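Local structure of glycoside Hydrolase (Bacteroides plebeius, 5T3B) at residues A[84-89]-A[115-120]; A[99-104]-A[111-116]. The protein probably hydrolyses glycosidic bonds in polysaccharides, as a gut-bacterial member of glycoside hydrolase family 50, a family that includes beta-agarases. All coordinates share one frame; numbering follows the deposited sequence.

Interactions 1 and 2 meet along one piece of chain: both include Asp-115 and Pro-116, and their centres lie about 8 Å apart. Strand 111-114 pairs with 102-104 as an antiparallel hairpin, and the turn that leaves it, 115-120, receives the loop 84-89. Pro-116 bridges the two, with CD over the Tyr-86 ring in interaction 1 and over the Phe-101 ring in interaction 2; these rings also touch, Tyr-86 CD1 lying 3.8 Å from Phe-101 CZ. Pro-120 CB likewise packs 3.8 Å from Trp-112 CE3. A molecule of 1,2-ethanediol, probably from the crystallisation liquor, approaches the side chains of Pro-120 and Trp-112 to about 4 Å (nearest atoms).

Interaction 1: residues A[84-89]-A[115-120]; sequences NKYGSY and DPEGYP
Asp-115 reaches from its turn to Asn-84 and Ser-88. Asp-115 CB lies 3.5 Å from Ser-88 OG. From there CG is set between the backbone N and the carbonyl carbon (chi1 78°), which turns one oxygen back over its own turn and sends the other across. Asp-115 OD1 closes an Asx turn, accepting from Glu-117 N at 2.8 Å and, from the opposite face of the carboxylate, from Tyr-119 N. OD2 takes both side-chain bonds that cross between the segments. Asn-84 ND2 approaches the syn lone pair of Asp-115 OD2 at 2.8 Å with an almost straight bond (175°), amide and carboxylate nearly coplanar; Ser-88 OG donates to Asp-115 OD2 at 2.6 Å on the anti side, out of the plane. Four donors thus hold the carboxylate and would probably favour its charged form.

Asn-84 suits its place because its amide faces both ways: while ND2 crosses, OD1 accepts from Tyr-86 N and Ser-88 N in a matching Asx turn. Each turn ends in a glycine, Gly-87 or Gly-118, whose positive phi would push a side chain against the preceding carbonyl. Tyr-86 offers a flat apolar surface, with Pro-116 CD 3.9 Å from the ring centroid in a CH-pi contact and Lys-85 CG over the opposite face. A water joins Tyr-86 OH to Glu-117 OE2.

The segments also meet through Tyr-89 N, which bonds Pro-120 O at 3.1 Å. The contact joins the loop after helix 76-82 to the turn between strands 111-114 and 120-126. Gly-87 O accepts from Arg-124 of that second strand and from Tyr-473 of helix 472-480, which also meets the Tyr-89 ring.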
loop_
_atom_site.group_PDB
_atom_site.type_symbol
_atom_site.label_atom_id
_atom_site.label_comp_id
_atom_site.label_asym_id
_atom_site.label_seq_id
_atom_site.Cartn_x
_atom_site.Cartn_y
_atom_site.Cartn_z
ATOM N N ASN A 84 3.349 -16.361 14.954
ATOM C CA ASN A 84 4.750 -16.638 14.937
ATOM C C ASN A 84 5.627 -15.388 14.810
ATOM O O ASN A 84 5.127 -14.253 14.916
ATOM C CB ASN A 84 5.111 -17.681 13.897
ATOM C CG ASN A 84 4.975 -17.166 12.469
ATOM O OD1 ASN A 84 4.843 -15.959 12.237
ATOM N ND2 ASN A 84 5.106 -18.069 11.498
ATOM N N LYS A 85 6.939 -15.561 14.634
ATOM C CA LYS A 85 7.849 -14.426 14.652
ATOM C C LYS A 85 7.599 -13.378 13.527
ATOM O O LYS A 85 8.047 -12.253 13.637
ATOM C CB LYS A 85 9.273 -14.915 14.613
ATOM C CG LYS A 85 9.688 -15.494 13.303
ATOM C CD LYS A 85 11.108 -15.987 13.430
ATOM C CE LYS A 85 11.543 -16.542 12.151
ATOM N NZ LYS A 85 12.935 -17.096 12.216
ATOM N N TYR A 86 6.915 -13.851 12.473
ATOM C CA TYR A 86 6.562 -12.990 11.356
ATOM C C TYR A 86 5.229 -12.252 11.557
ATOM O O TYR A 86 4.883 -11.386 10.768
ATOM C CB TYR A 86 6.495 -13.784 10.043
ATOM C CG TYR A 86 7.810 -14.462 9.652
ATOM C CD1 TYR A 86 8.829 -13.746 9.136
ATOM C CD2 TYR A 86 7.977 -15.833 9.821
ATOM C CE1 TYR A 86 10.002 -14.403 8.726
ATOM C CE2 TYR A 86 9.152 -16.468 9.467
ATOM C CZ TYR A 86 10.135 -15.768 8.942
ATOM O OH TYR A 86 11.351 -16.380 8.556
ATOM N N GLY A 87 4.470 -12.619 12.597
ATOM C CA GLY A 87 3.133 -12.147 12.751
ATOM C C GLY A 87 2.063 -12.945 12.034
ATOM O O GLY A 87 0.912 -12.499 11.927
ATOM N N SER A 88 2.444 -14.140 11.587
ATOM C CA SER A 88 1.521 -15.024 10.887
ATOM C C SER A 88 0.743 -15.858 11.871
ATOM O O SER A 88 1.306 -16.227 12.925
ATOM C CB SER A 88 2.317 -15.978 10.007
ATOM O OG SER A 88 3.234 -15.253 9.181
ATOM N N TYR A 89 -0.506 -16.154 11.566
ATOM C CA TYR A 89 -1.290 -16.971 12.461
ATOM C C TYR A 89 -0.675 -18.366 12.559
ATOM O O TYR A 89 -0.433 -18.974 11.557
ATOM C CB TYR A 89 -2.727 -17.025 12.022
ATOM C CG TYR A 89 -3.661 -17.591 13.072
ATOM C CD1 TYR A 89 -3.825 -16.931 14.258
ATOM C CD2 TYR A 89 -4.297 -18.821 12.912
ATOM C CE1 TYR A 89 -4.660 -17.387 15.243
ATOM C CE2 TYR A 89 -5.121 -19.299 13.928
ATOM C CZ TYR A 89 -5.275 -18.596 15.096
ATOM O OH TYR A 89 -6.101 -19.031 16.098
ATOM N N ASP A 115 4.258 -16.836 4.743
ATOM C CA ASP A 115 5.594 -16.595 5.218
ATOM C C ASP A 115 6.568 -17.699 4.843
ATOM O O ASP A 115 6.157 -18.710 4.248
ATOM C CB ASP A 115 5.557 -16.244 6.719
ATOM C CG ASP A 115 5.389 -17.424 7.638
ATOM O OD1 ASP A 115 5.612 -18.586 7.286
ATOM O OD2 ASP A 115 5.025 -17.125 8.830
ATOM N N PRO A 116 7.842 -17.515 5.118
ATOM C CA PRO A 116 8.822 -18.547 4.709
ATOM C C PRO A 116 8.540 -19.979 5.209
ATOM O O PRO A 116 9.020 -20.906 4.586
ATOM C CB PRO A 116 10.104 -18.030 5.303
ATOM C CG PRO A 116 9.974 -16.501 5.169
ATOM C CD PRO A 116 8.530 -16.290 5.564
ATOM N N GLU A 117 7.821 -20.085 6.317
ATOM C CA GLU A 117 7.464 -21.388 6.919
ATOM C C GLU A 117 6.081 -21.879 6.507
ATOM O O GLU A 117 5.656 -22.912 6.956
ATOM C CB GLU A 117 7.575 -21.277 8.427
ATOM C CG GLU A 117 8.979 -21.013 8.879
ATOM C CD GLU A 117 9.117 -20.830 10.388
ATOM O OE1 GLU A 117 8.518 -21.657 11.160
ATOM O OE2 GLU A 117 9.896 -19.935 10.806
ATOM N N GLY A 118 5.412 -21.142 5.626
ATOM C CA GLY A 118 4.134 -21.553 5.152
ATOM C C GLY A 118 2.910 -21.022 5.892
ATOM O O GLY A 118 1.768 -21.316 5.517
ATOM N N TYR A 119 3.124 -20.178 6.919
ATOM C CA TYR A 119 2.012 -19.685 7.675
ATOM C C TYR A 119 1.433 -18.410 7.046
ATOM O O TYR A 119 2.184 -17.618 6.462
ATOM C CB TYR A 119 2.404 -19.435 9.119
ATOM C CG TYR A 119 2.754 -20.676 9.857
ATOM C CD1 TYR A 119 1.795 -21.364 10.599
ATOM C CD2 TYR A 119 4.041 -21.179 9.811
ATOM C CE1 TYR A 119 2.128 -22.544 11.244
ATOM C CE2 TYR A 119 4.358 -22.354 10.433
ATOM C CZ TYR A 119 3.422 -23.023 11.138
ATOM O OH TYR A 119 3.775 -24.189 11.795
ATOM N N PRO A 120 0.122 -18.258 7.157
ATOM C CA PRO A 120 -0.525 -17.090 6.528
ATOM C C PRO A 120 -0.185 -15.794 7.318
ATOM O O PRO A 120 -0.481 -15.716 8.515
ATOM C CB PRO A 120 -2.026 -17.405 6.617
ATOM C CG PRO A 120 -2.126 -18.318 7.786
ATOM C CD PRO A 120 -0.874 -19.127 7.805
HETATM O O HOH W 1 6.200 -20.643 12.790
HETATM O O HOH W 2 11.956 -18.772 9.679
#

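Interaction 2: residues A[99-104]-A[111-116]; sequences GRFRVE and SWIVDP
Val-114 lies beside Arg-102 in an antiparallel hydrogen-bonded pair, their side chains on the same face of the hairpin with Glu-104. Val-114 N donates to Arg-102 O at 2.8 Å, and Arg-102 N returns a bond to Val-114 O. The branching of valine serves two neighbours: with CG1 anti to the backbone N (chi1 163°), Val-114 CG1 touches Arg-102 NE, whereas Val-114 CG2 packs 3.6 Å from Glu-104 CB. Arg-102 and Glu-104 also form a salt bridge, NH1 and NH2 both bonding Glu-104 OE1, which lies in the guanidinium plane; NH2 also bonds Lys-96 O.

Past the paired strands, Pro-116 and Phe-101 continue the contact. Pro-116 CD sits above the centre of the Phe-101 ring, 3.8 Å from the centroid and 7° off the normal, a CH-pi contact suited to proline because the CD hydrogens, next to the ring nitrogen, are somewhat polarised. Pro-116 O accepts from Gly-99 N at 2.9 Å, and Pro-116 CB packs 3.4 Å from Gly-99 C. Phe-101 CD1 meets Ile-113 CG2 at 3.7 Å, extending the hydrophobic surface along the hairpin. A water bridges Arg-100 O and Asp-115 O.

Strand 111-114 lies between its hairpin partner 102-105 and strand 120-126, where Ile-113 packs on Val-123 and Phe-101 on Tyr-121. Ile-113 also reaches Val-433 of strand 432-437, while Trp-112 leans on helix 472-480.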
loop_
_atom_site.group_PDB
_atom_site.type_symbol
_atom_site.label_atom_id
_atom_site.label_comp_id
_atom_site.label_asym_id
_atom_site.label_seq_id
_atom_site.Cartn_x
_atom_site.Cartn_y
_atom_site.Cartn_z
ATOM N N GLY A 99 10.528 -21.245 2.146
ATOM C CA GLY A 99 11.619 -20.482 2.707
ATOM C C GLY A 99 11.599 -18.995 2.360
ATOM O O GLY A 99 12.510 -18.245 2.715
ATOM N N ARG A 100 10.551 -18.577 1.620
ATOM C CA ARG A 100 10.426 -17.202 1.181
ATOM C C ARG A 100 8.961 -16.796 1.271
ATOM O O ARG A 100 8.055 -17.624 1.091
ATOM C CB ARG A 100 10.875 -17.085 -0.291
ATOM C CG ARG A 100 12.327 -17.420 -0.496
ATOM C CD ARG A 100 13.319 -16.477 0.136
ATOM N NE ARG A 100 13.204 -15.115 -0.364
ATOM C CZ ARG A 100 13.692 -14.714 -1.528
ATOM N NH1 ARG A 100 14.449 -15.513 -2.263
ATOM N NH2 ARG A 100 13.422 -13.517 -1.955
ATOM N N PHE A 101 8.734 -15.508 1.483
ATOM C CA PHE A 101 7.390 -14.954 1.332
ATOM C C PHE A 101 6.868 -15.273 -0.060
ATOM O O PHE A 101 7.569 -15.090 -1.045
ATOM C CB PHE A 101 7.377 -13.437 1.620
ATOM C CG PHE A 101 7.374 -13.103 3.082
ATOM C CD1 PHE A 101 6.217 -13.229 3.827
ATOM C CD2 PHE A 101 8.519 -12.702 3.703
ATOM C CE1 PHE A 101 6.196 -12.934 5.197
ATOM C CE2 PHE A 101 8.506 -12.400 5.067
ATOM C CZ PHE A 101 7.353 -12.522 5.809
ATOM N N ARG A 102 5.608 -15.618 -0.115
ATOM C CA ARG A 102 4.971 -15.934 -1.412
ATOM C C ARG A 102 3.465 -15.699 -1.300
ATOM O O ARG A 102 2.989 -15.350 -0.231
ATOM C CB ARG A 102 5.296 -17.379 -1.818
ATOM C CG ARG A 102 4.651 -18.403 -0.943
ATOM C CD ARG A 102 5.156 -19.817 -1.248
ATOM N NE ARG A 102 4.427 -20.833 -0.575
ATOM C CZ ARG A 102 3.229 -21.235 -0.916
ATOM N NH1 ARG A 102 2.625 -20.769 -2.023
ATOM N NH2 ARG A 102 2.596 -22.093 -0.157
ATOM N N VAL A 103 2.731 -15.886 -2.401
ATOM C CA VAL A 103 1.319 -15.643 -2.449
ATOM C C VAL A 103 0.584 -16.948 -2.639
ATOM O O VAL A 103 0.924 -17.715 -3.552
ATOM C CB VAL A 103 0.959 -14.632 -3.542
ATOM C CG1 VAL A 103 -0.505 -14.336 -3.563
ATOM C CG2 VAL A 103 1.782 -13.369 -3.395
ATOM N N GLU A 104 -0.478 -17.161 -1.855
ATOM C CA GLU A 104 -1.358 -18.315 -1.957
ATOM C C GLU A 104 -2.858 -17.903 -2.081
ATOM O O GLU A 104 -3.228 -16.793 -1.876
ATOM C CB GLU A 104 -1.239 -19.086 -0.669
ATOM C CG GLU A 104 -0.234 -20.199 -0.799
ATOM C CD GLU A 104 -0.774 -21.374 -1.569
ATOM O OE1 GLU A 104 -0.009 -22.282 -1.736
ATOM O OE2 GLU A 104 -1.930 -21.371 -2.025
ATOM N N SER A 111 -7.135 -14.825 -0.827
ATOM C CA SER A 111 -5.709 -14.781 -1.013
ATOM C C SER A 111 -4.974 -14.510 0.324
ATOM O O SER A 111 -5.456 -13.787 1.163
ATOM C CB SER A 111 -5.323 -13.678 -2.022
ATOM O OG SER A 111 -5.780 -13.914 -3.313
ATOM N N TRP A 112 -3.757 -15.043 0.414
ATOM C CA TRP A 112 -2.876 -14.794 1.536
ATOM C C TRP A 112 -1.475 -14.607 1.092
ATOM O O TRP A 112 -0.980 -15.331 0.211
ATOM C CB TRP A 112 -2.851 -16.010 2.466
ATOM C CG TRP A 112 -4.097 -16.328 3.194
ATOM C CD1 TRP A 112 -4.989 -17.274 2.797
ATOM C CD2 TRP A 112 -4.657 -15.714 4.362
ATOM N NE1 TRP A 112 -6.018 -17.291 3.628
ATOM C CE2 TRP A 112 -5.842 -16.378 4.626
ATOM C CE3 TRP A 112 -4.249 -14.719 5.218
ATOM C CZ2 TRP A 112 -6.649 -16.079 5.716
ATOM C CZ3 TRP A 112 -5.058 -14.438 6.326
ATOM C CH2 TRP A 112 -6.241 -15.113 6.532
ATOM N N ILE A 113 -0.773 -13.659 1.707
ATOM C CA ILE A 113 0.681 -13.790 1.764
ATOM C C ILE A 113 1.009 -14.933 2.739
ATOM O O ILE A 113 0.413 -15.019 3.797
ATOM C CB ILE A 113 1.335 -12.485 2.235
ATOM C CG1 ILE A 113 1.059 -11.398 1.233
ATOM C CG2 ILE A 113 2.826 -12.681 2.562
ATOM C CD1 ILE A 113 1.677 -11.589 -0.027
ATOM N N VAL A 114 1.978 -15.772 2.328
ATOM C CA VAL A 114 2.441 -16.903 3.157
ATOM C C VAL A 114 3.900 -16.608 3.472
ATOM O O VAL A 114 4.680 -16.200 2.598
ATOM C CB VAL A 114 2.250 -18.224 2.353
ATOM C CG1 VAL A 114 3.019 -19.399 2.881
ATOM C CG2 VAL A 114 0.703 -18.436 2.282
ATOM N N ASP A 115 4.258 -16.836 4.743
ATOM C CA ASP A 115 5.594 -16.595 5.218
ATOM C C ASP A 115 6.568 -17.699 4.843
ATOM O O ASP A 115 6.157 -18.710 4.248
ATOM C CB ASP A 115 5.557 -16.244 6.719
ATOM C CG ASP A 115 5.389 -17.424 7.638
ATOM O OD1 ASP A 115 5.612 -18.586 7.286
ATOM O OD2 ASP A 115 5.025 -17.125 8.830
ATOM N N PRO A 116 7.842 -17.515 5.118
ATOM C CA PRO A 116 8.822 -18.547 4.709
ATOM C C PRO A 116 8.540 -19.979 5.209
ATOM O O PRO A 116 9.020 -20.906 4.586
ATOM C CB PRO A 116 10.104 -18.030 5.303
ATOM C CG PRO A 116 9.974 -16.501 5.169
ATOM C CD PRO A 116 8.530 -16.290 5.564
HETATM O O HOH W 3 6.801 -20.077 1.827
HETATM O O HOH W 4 -3.887 -15.194 -4.345
#